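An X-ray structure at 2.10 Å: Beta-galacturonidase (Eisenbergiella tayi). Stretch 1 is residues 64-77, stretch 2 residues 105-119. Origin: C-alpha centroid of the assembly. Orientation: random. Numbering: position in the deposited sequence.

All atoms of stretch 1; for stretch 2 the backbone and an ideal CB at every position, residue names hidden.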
ATOM      1  N   ALA A  64      -7.069 -46.671 -22.013  1.00 37.91           N
ATOM      2  CA  ALA A  64      -8.474 -46.897 -22.324  1.00 40.94           C
ATOM      3  C   ALA A  64      -8.589 -47.837 -23.512  1.00 39.62           C
ATOM      4  O   ALA A  64      -7.642 -48.001 -24.288  1.00 36.77           O
ATOM      5  CB  ALA A  64      -9.199 -45.585 -22.632  1.00 43.85           C
ATOM      6  N   LYS A  65      -9.791 -48.402 -23.666  1.00 41.45           N
ATOM      7  CA  LYS A  65     -10.126 -49.357 -24.717  1.00 42.64           C
ATOM      8  C   LYS A  65     -11.578 -49.157 -25.137  1.00 44.02           C
ATOM      9  O   LYS A  65     -12.433 -48.770 -24.331  1.00 39.36           O
ATOM     10  CB  LYS A  65      -9.945 -50.808 -24.241  1.00 47.12           C
ATOM     11  CG  LYS A  65     -10.876 -51.163 -23.057  1.00 51.28           C
ATOM     12  CD  LYS A  65     -11.188 -52.652 -22.945  1.00 61.50           C
ATOM     13  CE  LYS A  65     -10.334 -53.325 -21.876  1.00 61.77           C
ATOM     14  NZ  LYS A  65     -10.459 -52.664 -20.540  1.00 69.83           N
ATOM     15  N   GLY A  66     -11.862 -49.459 -26.396  1.00 39.45           N
ATOM     16  CA  GLY A  66     -13.245 -49.479 -26.823  1.00 36.95           C
ATOM     17  C   GLY A  66     -13.777 -48.086 -27.111  1.00 37.55           C
ATOM     18  O   GLY A  66     -13.055 -47.196 -27.550  1.00 38.45           O
ATOM     19  N   ASN A  67     -15.073 -47.916 -26.879  1.00 36.44           N
ATOM     20  CA  ASN A  67     -15.714 -46.623 -27.074  1.00 36.67           C
ATOM     21  C   ASN A  67     -15.452 -45.730 -25.863  1.00 34.55           C
ATOM     22  O   ASN A  67     -15.743 -46.115 -24.723  1.00 32.12           O
ATOM     23  CB  ASN A  67     -17.220 -46.793 -27.274  1.00 33.83           C
ATOM     24  CG  ASN A  67     -17.575 -47.452 -28.591  1.00 35.88           C
ATOM     25  OD1 ASN A  67     -16.788 -47.465 -29.540  1.00 33.51           O
ATOM     26  ND2 ASN A  67     -18.781 -47.995 -28.656  1.00 34.78           N
ATOM     27  N   ILE A  68     -14.923 -44.531 -26.113  1.00 32.99           N
ATOM     28  CA  ILE A  68     -14.592 -43.600 -25.042  1.00 30.46           C
ATOM     29  C   ILE A  68     -15.245 -42.244 -25.291  1.00 34.30           C
ATOM     30  O   ILE A  68     -15.573 -41.869 -26.421  1.00 29.99           O
ATOM     31  CB  ILE A  68     -13.073 -43.414 -24.872  1.00 30.06           C
ATOM     32  CG1 ILE A  68     -12.488 -42.650 -26.058  1.00 33.35           C
ATOM     33  CG2 ILE A  68     -12.387 -44.762 -24.669  1.00 31.60           C
ATOM     34  CD1 ILE A  68     -11.043 -42.194 -25.853  1.00 33.42           C
ATOM     35  N   ARG A  69     -15.408 -41.502 -24.200  1.00 31.49           N
ATOM     36  CA  ARG A  69     -15.873 -40.125 -24.230  1.00 31.32           C
ATOM     37  C   ARG A  69     -14.918 -39.304 -23.383  1.00 28.20           C
ATOM     38  O   ARG A  69     -14.674 -39.639 -22.218  1.00 26.19           O
ATOM     39  CB  ARG A  69     -17.306 -40.022 -23.701  1.00 29.76           C
ATOM     40  CG  ARG A  69     -17.903 -38.631 -23.693  1.00 30.63           C
ATOM     41  CD  ARG A  69     -19.294 -38.685 -23.059  1.00 32.90           C
ATOM     42  NE  ARG A  69     -19.878 -37.360 -22.923  1.00 42.65           N
ATOM     43  CZ  ARG A  69     -20.105 -36.750 -21.766  1.00 40.65           C
ATOM     44  NH1 ARG A  69     -19.806 -37.350 -20.617  1.00 32.42           N
ATOM     45  NH2 ARG A  69     -20.635 -35.529 -21.762  1.00 42.73           N
ATOM     46  N   LEU A  70     -14.353 -38.261 -23.970  1.00 29.94           N
ATOM     47  CA  LEU A  70     -13.589 -37.264 -23.228  1.00 31.26           C
ATOM     48  C   LEU A  70     -14.474 -36.039 -23.035  1.00 31.86           C
ATOM     49  O   LEU A  70     -14.871 -35.407 -24.019  1.00 30.59           O
ATOM     50  CB  LEU A  70     -12.312 -36.885 -23.968  1.00 28.02           C
ATOM     51  CG  LEU A  70     -11.308 -38.017 -24.152  1.00 32.02           C
ATOM     52  CD1 LEU A  70     -10.533 -37.808 -25.444  1.00 30.10           C
ATOM     53  CD2 LEU A  70     -10.370 -38.054 -22.969  1.00 28.82           C
ATOM     54  N   GLU A  71     -14.798 -35.715 -21.782  1.00 30.24           N
ATOM     55  CA  GLU A  71     -15.547 -34.502 -21.482  1.00 29.82           C
ATOM     56  C   GLU A  71     -14.606 -33.404 -20.994  1.00 26.63           C
ATOM     57  O   GLU A  71     -13.828 -33.607 -20.053  1.00 23.40           O
ATOM     58  CB  GLU A  71     -16.643 -34.730 -20.445  1.00 34.43           C
ATOM     59  CG  GLU A  71     -17.456 -33.422 -20.239  1.00 32.43           C
ATOM     60  CD  GLU A  71     -18.569 -33.535 -19.223  1.00 35.38           C
ATOM     61  OE1 GLU A  71     -18.593 -34.521 -18.454  1.00 37.35           O
ATOM     62  OE2 GLU A  71     -19.418 -32.610 -19.193  1.00 44.90           O
ATOM     63  N   PHE A  72     -14.686 -32.249 -21.639  1.00 25.28           N
ATOM     64  CA  PHE A  72     -13.936 -31.058 -21.249  1.00 23.91           C
ATOM     65  C   PHE A  72     -14.899 -30.036 -20.657  1.00 24.81           C
ATOM     66  O   PHE A  72     -15.832 -29.594 -21.336  1.00 24.02           O
ATOM     67  CB  PHE A  72     -13.192 -30.486 -22.447  1.00 23.86           C
ATOM     68  CG  PHE A  72     -12.148 -31.421 -22.990  1.00 27.87           C
ATOM     69  CD1 PHE A  72     -12.496 -32.416 -23.897  1.00 24.76           C
ATOM     70  CD2 PHE A  72     -10.828 -31.327 -22.565  1.00 24.79           C
ATOM     71  CE1 PHE A  72     -11.529 -33.300 -24.386  1.00 26.02           C
ATOM     72  CE2 PHE A  72      -9.860 -32.215 -23.049  1.00 24.77           C
ATOM     73  CZ  PHE A  72     -10.216 -33.198 -23.957  1.00 22.51           C
ATOM     74  N   LYS A  73     -14.681 -29.671 -19.393  1.00 20.88           N
ATOM     75  CA  LYS A  73     -15.597 -28.738 -18.744  1.00 22.89           C
ATOM     76  C   LYS A  73     -15.311 -27.282 -19.105  1.00 22.68           C
ATOM     77  O   LYS A  73     -16.216 -26.449 -19.011  1.00 23.54           O
ATOM     78  CB  LYS A  73     -15.546 -28.910 -17.225  1.00 23.33           C
ATOM     79  CG  LYS A  73     -16.125 -30.234 -16.722  1.00 22.47           C
ATOM     80  CD  LYS A  73     -17.624 -30.330 -16.962  1.00 23.65           C
ATOM     81  CE  LYS A  73     -18.183 -31.603 -16.302  1.00 27.81           C
ATOM     82  NZ  LYS A  73     -19.645 -31.773 -16.525  1.00 29.77           N
ATOM     83  N   GLY A  74     -14.085 -26.957 -19.499  1.00 17.41           N
ATOM     84  CA  GLY A  74     -13.806 -25.658 -20.068  1.00 17.94           C
ATOM     85  C   GLY A  74     -12.382 -25.538 -20.565  1.00 19.68           C
ATOM     86  O   GLY A  74     -11.442 -25.846 -19.834  1.00 19.33           O
ATOM     87  N   VAL A  75     -12.205 -25.091 -21.803  1.00 20.81           N
ATOM     88  CA  VAL A  75     -10.894 -24.768 -22.353  1.00 18.50           C
ATOM     89  C   VAL A  75     -10.949 -23.320 -22.829  1.00 18.16           C
ATOM     90  O   VAL A  75     -11.798 -22.973 -23.665  1.00 18.65           O
ATOM     91  CB  VAL A  75     -10.497 -25.709 -23.505  1.00 22.66           C
ATOM     92  CG1 VAL A  75      -9.117 -25.335 -24.043  1.00 18.54           C
ATOM     93  CG2 VAL A  75     -10.536 -27.197 -23.075  1.00 16.38           C
ATOM     94  N   SER A  76     -10.037 -22.478 -22.316  1.00 19.39           N
ATOM     95  CA  SER A  76     -10.038 -21.047 -22.618  1.00 20.72           C
ATOM     96  C   SER A  76      -9.108 -20.731 -23.786  1.00 19.94           C
ATOM     97  O   SER A  76      -7.910 -21.014 -23.710  1.00 24.70           O
ATOM     98  CB  SER A  76      -9.601 -20.238 -21.393  1.00 20.29           C
ATOM     99  OG  SER A  76     -10.525 -20.343 -20.330  1.00 21.61           O
ATOM    100  N   HIS A  77      -9.639 -20.135 -24.862  1.00 22.09           N
ATOM    101  CA  HIS A  77     -11.072 -20.078 -25.152  1.00 23.66           C
ATOM    102  C   HIS A  77     -11.411 -20.893 -26.425  1.00 24.97           C
ATOM    103  O   HIS A  77     -12.565 -21.193 -26.688  1.00 25.87           O
ATOM    104  CB  HIS A  77     -11.564 -18.628 -25.292  1.00 24.94           C
ATOM    105  CG  HIS A  77     -10.880 -17.829 -26.357  1.00 21.82           C
ATOM    106  ND1 HIS A  77     -10.864 -18.201 -27.685  1.00 26.04           N
ATOM    107  CD2 HIS A  77     -10.235 -16.641 -26.296  1.00 21.77           C
ATOM    108  CE1 HIS A  77     -10.218 -17.292 -28.391  1.00 24.90           C
ATOM    109  NE2 HIS A  77      -9.832 -16.328 -27.573  1.00 25.49           N
ATOM    110  N   UNK A 105     -11.486 -47.697 -29.925  1.00 45.61           N
ATOM    111  CA  UNK A 105     -10.055 -47.407 -29.984  1.00 41.90           C
ATOM    112  C   UNK A 105      -9.300 -48.639 -29.510  1.00 38.64           C
ATOM    113  O   UNK A 105      -9.803 -49.420 -28.697  1.00 39.26           O
ATOM    114  CB  UNK A 105      -9.696 -46.183 -29.138  1.00 41.90           C
ATOM    115  N   UNK A 106      -8.072 -48.799 -30.006  1.00 43.83           N
ATOM    116  CA  UNK A 106      -7.221 -49.901 -29.586  1.00 44.63           C
ATOM    117  C   UNK A 106      -6.985 -49.843 -28.076  1.00 48.05           C
ATOM    118  O   UNK A 106      -7.003 -48.762 -27.480  1.00 50.88           O
ATOM    119  CB  UNK A 106      -5.890 -49.867 -30.339  1.00 44.63           C
ATOM    120  N   UNK A 107      -6.781 -50.987 -27.426  1.00 50.63           N
ATOM    121  CA  UNK A 107      -6.468 -50.968 -25.994  1.00 44.83           C
ATOM    122  C   UNK A 107      -5.058 -50.449 -25.762  1.00 45.49           C
ATOM    123  O   UNK A 107      -4.234 -50.387 -26.676  1.00 51.39           O
ATOM    124  CB  UNK A 107      -6.621 -52.365 -25.388  1.00 44.83           C
ATOM    125  N   UNK A 108      -4.793 -50.045 -24.521  1.00 40.73           N
ATOM    126  CA  UNK A 108      -3.462 -49.591 -24.161  1.00 44.20           C
ATOM    127  C   UNK A 108      -3.335 -48.106 -23.864  1.00 44.19           C
ATOM    128  O   UNK A 108      -4.307 -47.451 -23.470  1.00 44.88           O
ATOM    129  CB  UNK A 108      -2.494 -49.950 -25.291  1.00 44.20           C
ATOM    130  N   UNK A 109      -2.130 -47.574 -24.046  1.00 42.35           N
ATOM    131  CA  UNK A 109      -1.805 -46.208 -23.660  1.00 43.09           C
ATOM    132  C   UNK A 109      -2.005 -45.295 -24.862  1.00 44.27           C
ATOM    133  O   UNK A 109      -1.495 -45.572 -25.956  1.00 42.33           O
ATOM    134  CB  UNK A 109      -0.373 -46.110 -23.131  1.00 43.09           C
ATOM    135  N   UNK A 110      -2.744 -44.204 -24.662  1.00 36.87           N
ATOM    136  CA  UNK A 110      -2.983 -43.216 -25.703  1.00 40.66           C
ATOM    137  C   UNK A 110      -2.387 -41.865 -25.317  1.00 38.91           C
ATOM    138  O   UNK A 110      -2.160 -41.572 -24.139  1.00 37.02           O
ATOM    139  CB  UNK A 110      -4.483 -43.077 -25.972  1.00 40.66           C
ATOM    140  N   UNK A 111      -2.132 -41.041 -26.332  1.00 33.14           N
ATOM    141  CA  UNK A 111      -1.638 -39.683 -26.139  1.00 36.94           C
ATOM    142  C   UNK A 111      -2.790 -38.708 -26.336  1.00 36.28           C
ATOM    143  O   UNK A 111      -3.434 -38.712 -27.391  1.00 34.35           O
ATOM    144  CB  UNK A 111      -0.488 -39.371 -27.099  1.00 36.94           C
ATOM    145  N   UNK A 112      -3.052 -37.890 -25.319  1.00 32.88           N
ATOM    146  CA  UNK A 112      -4.029 -36.809 -25.387  1.00 27.61           C
ATOM    147  C   UNK A 112      -3.292 -35.481 -25.486  1.00 29.13           C
ATOM    148  O   UNK A 112      -2.390 -35.201 -24.684  1.00 27.89           O
ATOM    149  CB  UNK A 112      -4.958 -36.827 -24.171  1.00 27.61           C
ATOM    150  N   UNK A 113      -3.665 -34.671 -26.466  1.00 26.41           N
ATOM    151  CA  UNK A 113      -3.085 -33.345 -26.611  1.00 28.21           C
ATOM    152  C   UNK A 113      -4.203 -32.359 -26.880  1.00 28.94           C
ATOM    153  O   UNK A 113      -5.053 -32.606 -27.740  1.00 28.18           O
ATOM    154  CB  UNK A 113      -2.041 -33.311 -27.729  1.00 28.21           C
ATOM    155  N   UNK A 114      -4.210 -31.259 -26.132  1.00 26.11           N
ATOM    156  CA  UNK A 114      -5.178 -30.188 -26.306  1.00 26.05           C
ATOM    157  C   UNK A 114      -4.415 -28.936 -26.714  1.00 24.89           C
ATOM    158  O   UNK A 114      -3.477 -28.520 -26.021  1.00 25.49           O
ATOM    159  CB  UNK A 114      -5.993 -29.955 -25.032  1.00 26.05           C
ATOM    160  N   UNK A 115      -4.792 -28.359 -27.849  1.00 23.36           N
ATOM    161  CA  UNK A 115      -4.272 -27.063 -28.270  1.00 25.04           C
ATOM    162  C   UNK A 115      -5.273 -26.024 -27.775  1.00 25.26           C
ATOM    163  O   UNK A 115      -6.431 -26.014 -28.204  1.00 26.28           O
ATOM    164  CB  UNK A 115      -4.072 -26.987 -29.785  1.00 25.04           C
ATOM    165  N   UNK A 116      -4.842 -25.177 -26.846  1.00 24.08           N
ATOM    166  CA  UNK A 116      -5.661 -24.089 -26.326  1.00 23.06           C
ATOM    167  C   UNK A 116      -5.175 -22.778 -26.909  1.00 24.05           C
ATOM    168  O   UNK A 116      -3.969 -22.568 -27.068  1.00 26.75           O
ATOM    169  CB  UNK A 116      -5.622 -24.049 -24.797  1.00 23.06           C
ATOM    170  N   UNK A 117      -6.117 -21.884 -27.187  1.00 24.55           N
ATOM    171  CA  UNK A 117      -5.838 -20.636 -27.873  1.00 22.68           C
ATOM    172  C   UNK A 117      -6.696 -19.532 -27.263  1.00 21.89           C
ATOM    173  O   UNK A 117      -7.915 -19.686 -27.183  1.00 22.13           O
ATOM    174  CB  UNK A 117      -6.097 -20.766 -29.375  1.00 22.68           C
ATOM    175  N   UNK A 118      -6.063 -18.435 -26.827  1.00 23.96           N
ATOM    176  CA  UNK A 118      -6.782 -17.274 -26.299  1.00 25.82           C
ATOM    177  C   UNK A 118      -6.613 -16.029 -27.178  1.00 25.56           C
ATOM    178  O   UNK A 118      -6.903 -14.907 -26.731  1.00 24.81           O
ATOM    179  CB  UNK A 118      -6.301 -16.969 -24.879  1.00 25.82           C
ATOM    180  N   UNK A 119      -6.165 -16.211 -28.420  1.00 25.97           N
ATOM    181  CA  UNK A 119      -6.005 -15.105 -29.358  1.00 21.55           C
ATOM    182  C   UNK A 119      -7.322 -14.379 -29.587  1.00 24.73           C
ATOM    183  O   UNK A 119      -8.398 -14.984 -29.608  1.00 22.89           O
ATOM    184  CB  UNK A 119      -5.449 -15.613 -30.690  1.00 21.55           C
TER

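Position 105 pairs with Gly66 in an antiparallel bridge: its N donates to Gly66 O (2.9 Å) and its O accepts from Gly66 N (3.1 Å). Its CA-to-CB bond runs sideways, with the ideal CB 3.9 Å from Gly66 O and 5.3 Å from Ile68 CD1, so a branched or long aliphatic chain could turn inward onto nonpolar carbon. The residue is Ile105, whose CD1 lies 3.8 Å from Ile68 CD1 and 4.2 Å from Ala64 CB.

Position 106 points away from stretch 1 into space that it leaves open, and many side chains, including long polar ones, would suit. It is Arg106, whose NH2 donates a hydrogen bond to the O of position 109 (2.8 Å).

At 107 the phi of -72° is compatible with proline, among others, and the ideal CB sits 3.8 Å from Lys65 CB; proline, or other side chains that turn outward beyond CB, would suit. Pro107 is found here, its CB 4.0 Å from Lys65 CB.

Position 108 has phi/psi of 111/-155°, angles at which a CB would be jammed against the preceding carbonyl O. Glycine is the clear expectation, and Gly108 is present; its O accepts from Ala64 N (3.2 Å).

Position 109 begins the strand and points away, little constrained; it is Ile109.

Position 110 points toward stretch 1, yet no atom of that stretch lies within 5.5 Å of the ideal CB. The gap calls for a sizeable side chain, and Ala64 O offers an acceptor, so a long donor or an aromatic nitrogen would fit, as might an apolar group. The residue is His110. Its NE2 donates to Ala64 O (3.0 Å), which lies at the ring edge.

Position 111 is out of reach and unconstrained; it is Gln111.

Position 112 faces Leu70 and Phe72 across a wide gap, the CA atoms of Leu70 and 112 being 9.8 Å apart. Leucine, methionine or phenylalanine could span it. Leu112 does so, with CD2 4.2 Å from Leu70 CD2 and CD1 4.4 Å from Phe72 CZ, at the ring edge.

Position 113, also out of reach, could be polar; it is Glu113.

At 114 the ideal CB is already 4.9 Å from Phe72 CE2, so a medium apolar side chain suffices. Val114 places CG2 3.7 Å from Phe72 CE2 and CG1 4.3 Å from Val75 CG1.

Position 115 points away, open to many residues; it is Ile115.

At 116 Val75 and the backbone O of Ser76 leave little room: the ideal CB is 3.8 Å from Val75 CG1 and 4.0 Å from Ser76 O. A small residue is favoured, and Ala116 packs its CB against Val75 CG1 (3.8 Å).

Position 117 contributes its O to His77 N (2.9 Å); its CA-to-CB bond runs sideways, with the ideal CB 5.5 Å from His77 CE1, and several kinds of side chain would fit. Asp117 uses OD1 to accept from the N of position 119 (2.9 Å).

Position 118 lays its CA over a face of the His77 ring, 3.8 Å from the centroid, in a CH-pi contact available to many residues. CA-to-CB runs sideways, the ideal CB 4.2 Å from His77 CD2 and 4.5 Å from Ser76 O. In Asn118 the side-chain end leads away, OD1 being hydrogen-bonded elsewhere in the structure.

Position 119 points away, and stretch 1 sets little limit there, its backbone O accepting from His77 NE2 (2.8 Å). It is Ser119, whose OG donates to Asp117 OD1 (2.8 Å).

Stretch 2 105-119: IRPGIHQLEVIADNS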
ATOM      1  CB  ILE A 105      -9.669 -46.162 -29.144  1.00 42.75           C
ATOM      2  CG1 ILE A 105      -9.622 -46.493 -27.649  1.00 35.18           C
ATOM      3  CG2 ILE A 105     -10.641 -45.012 -29.374  1.00 41.19           C
ATOM      4  CD1 ILE A 105      -9.143 -45.346 -26.807  1.00 42.50           C
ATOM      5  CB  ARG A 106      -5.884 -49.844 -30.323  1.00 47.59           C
ATOM      6  CG  ARG A 106      -5.045 -48.630 -29.952  1.00 53.76           C
ATOM      7  CD  ARG A 106      -3.607 -49.007 -29.599  1.00 55.81           C
ATOM      8  NE  ARG A 106      -2.903 -47.930 -28.893  1.00 59.04           N
ATOM      9  CZ  ARG A 106      -2.607 -46.747 -29.431  1.00 57.55           C
ATOM     10  NH1 ARG A 106      -2.967 -46.471 -30.684  1.00 57.48           N
ATOM     11  NH2 ARG A 106      -1.961 -45.833 -28.715  1.00 53.09           N
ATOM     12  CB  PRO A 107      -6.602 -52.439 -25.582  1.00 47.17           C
ATOM     13  CG  PRO A 107      -6.261 -53.186 -26.830  1.00 49.52           C
ATOM     14  CD  PRO A 107      -6.809 -52.361 -27.966  1.00 47.84           C
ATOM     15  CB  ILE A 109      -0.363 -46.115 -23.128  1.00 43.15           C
ATOM     16  CG1 ILE A 109      -0.305 -46.357 -21.616  1.00 40.28           C
ATOM     17  CG2 ILE A 109       0.211 -44.743 -23.406  1.00 40.10           C
ATOM     18  CD1 ILE A 109      -0.837 -47.688 -21.159  1.00 49.16           C
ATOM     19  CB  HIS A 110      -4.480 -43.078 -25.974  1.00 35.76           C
ATOM     20  CG  HIS A 110      -5.146 -44.383 -26.270  1.00 44.31           C
ATOM     21  ND1 HIS A 110      -5.127 -44.957 -27.523  1.00 44.99           N
ATOM     22  CD2 HIS A 110      -5.817 -45.246 -25.469  1.00 43.59           C
ATOM     23  CE1 HIS A 110      -5.779 -46.106 -27.488  1.00 42.57           C
ATOM     24  NE2 HIS A 110      -6.202 -46.308 -26.253  1.00 43.80           N
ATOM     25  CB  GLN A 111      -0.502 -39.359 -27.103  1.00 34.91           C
ATOM     26  CG  GLN A 111       0.837 -39.959 -26.697  1.00 43.56           C
ATOM     27  CD  GLN A 111       0.870 -41.464 -26.901  1.00 53.90           C
ATOM     28  OE1 GLN A 111       0.317 -41.986 -27.884  1.00 53.50           O
ATOM     29  NE2 GLN A 111       1.501 -42.176 -25.965  1.00 53.86           N
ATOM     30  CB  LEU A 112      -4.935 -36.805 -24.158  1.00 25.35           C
ATOM     31  CG  LEU A 112      -5.975 -35.680 -24.113  1.00 28.63           C
ATOM     32  CD1 LEU A 112      -6.873 -35.694 -25.345  1.00 24.94           C
ATOM     33  CD2 LEU A 112      -6.807 -35.799 -22.844  1.00 25.01           C
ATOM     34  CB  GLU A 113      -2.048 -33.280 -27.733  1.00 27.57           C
ATOM     35  CG  GLU A 113      -1.490 -31.871 -27.962  1.00 26.95           C
ATOM     36  CD  GLU A 113      -0.398 -31.824 -29.018  1.00 38.54           C
ATOM     37  OE1 GLU A 113      -0.432 -32.667 -29.950  1.00 36.78           O
ATOM     38  OE2 GLU A 113       0.499 -30.944 -28.913  1.00 38.07           O
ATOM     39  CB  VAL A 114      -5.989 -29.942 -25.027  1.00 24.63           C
ATOM     40  CG1 VAL A 114      -7.039 -28.866 -25.261  1.00 23.71           C
ATOM     41  CG2 VAL A 114      -6.623 -31.228 -24.567  1.00 22.10           C
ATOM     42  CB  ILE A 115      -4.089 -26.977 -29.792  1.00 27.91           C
ATOM     43  CG1 ILE A 115      -3.390 -28.226 -30.352  1.00 24.99           C
ATOM     44  CG2 ILE A 115      -3.320 -25.711 -30.162  1.00 26.58           C
ATOM     45  CD1 ILE A 115      -1.964 -28.348 -29.921  1.00 25.24           C
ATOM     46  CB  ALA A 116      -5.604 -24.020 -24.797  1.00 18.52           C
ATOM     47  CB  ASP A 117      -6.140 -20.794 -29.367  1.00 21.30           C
ATOM     48  CG  ASP A 117      -5.755 -19.583 -30.172  1.00 27.07           C
ATOM     49  OD1 ASP A 117      -5.135 -18.642 -29.606  1.00 27.80           O
ATOM     50  OD2 ASP A 117      -6.064 -19.577 -31.381  1.00 31.18           O
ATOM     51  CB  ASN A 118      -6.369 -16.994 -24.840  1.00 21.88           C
ATOM     52  CG  ASN A 118      -4.938 -16.486 -24.687  1.00 23.98           C
ATOM     53  OD1 ASN A 118      -4.157 -16.437 -25.641  1.00 26.70           O
ATOM     54  ND2 ASN A 118      -4.582 -16.124 -23.453  1.00 21.61           N
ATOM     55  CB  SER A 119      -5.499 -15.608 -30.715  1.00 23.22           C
ATOM     56  OG  SER A 119      -4.232 -16.233 -30.604  1.00 31.10           O
TER
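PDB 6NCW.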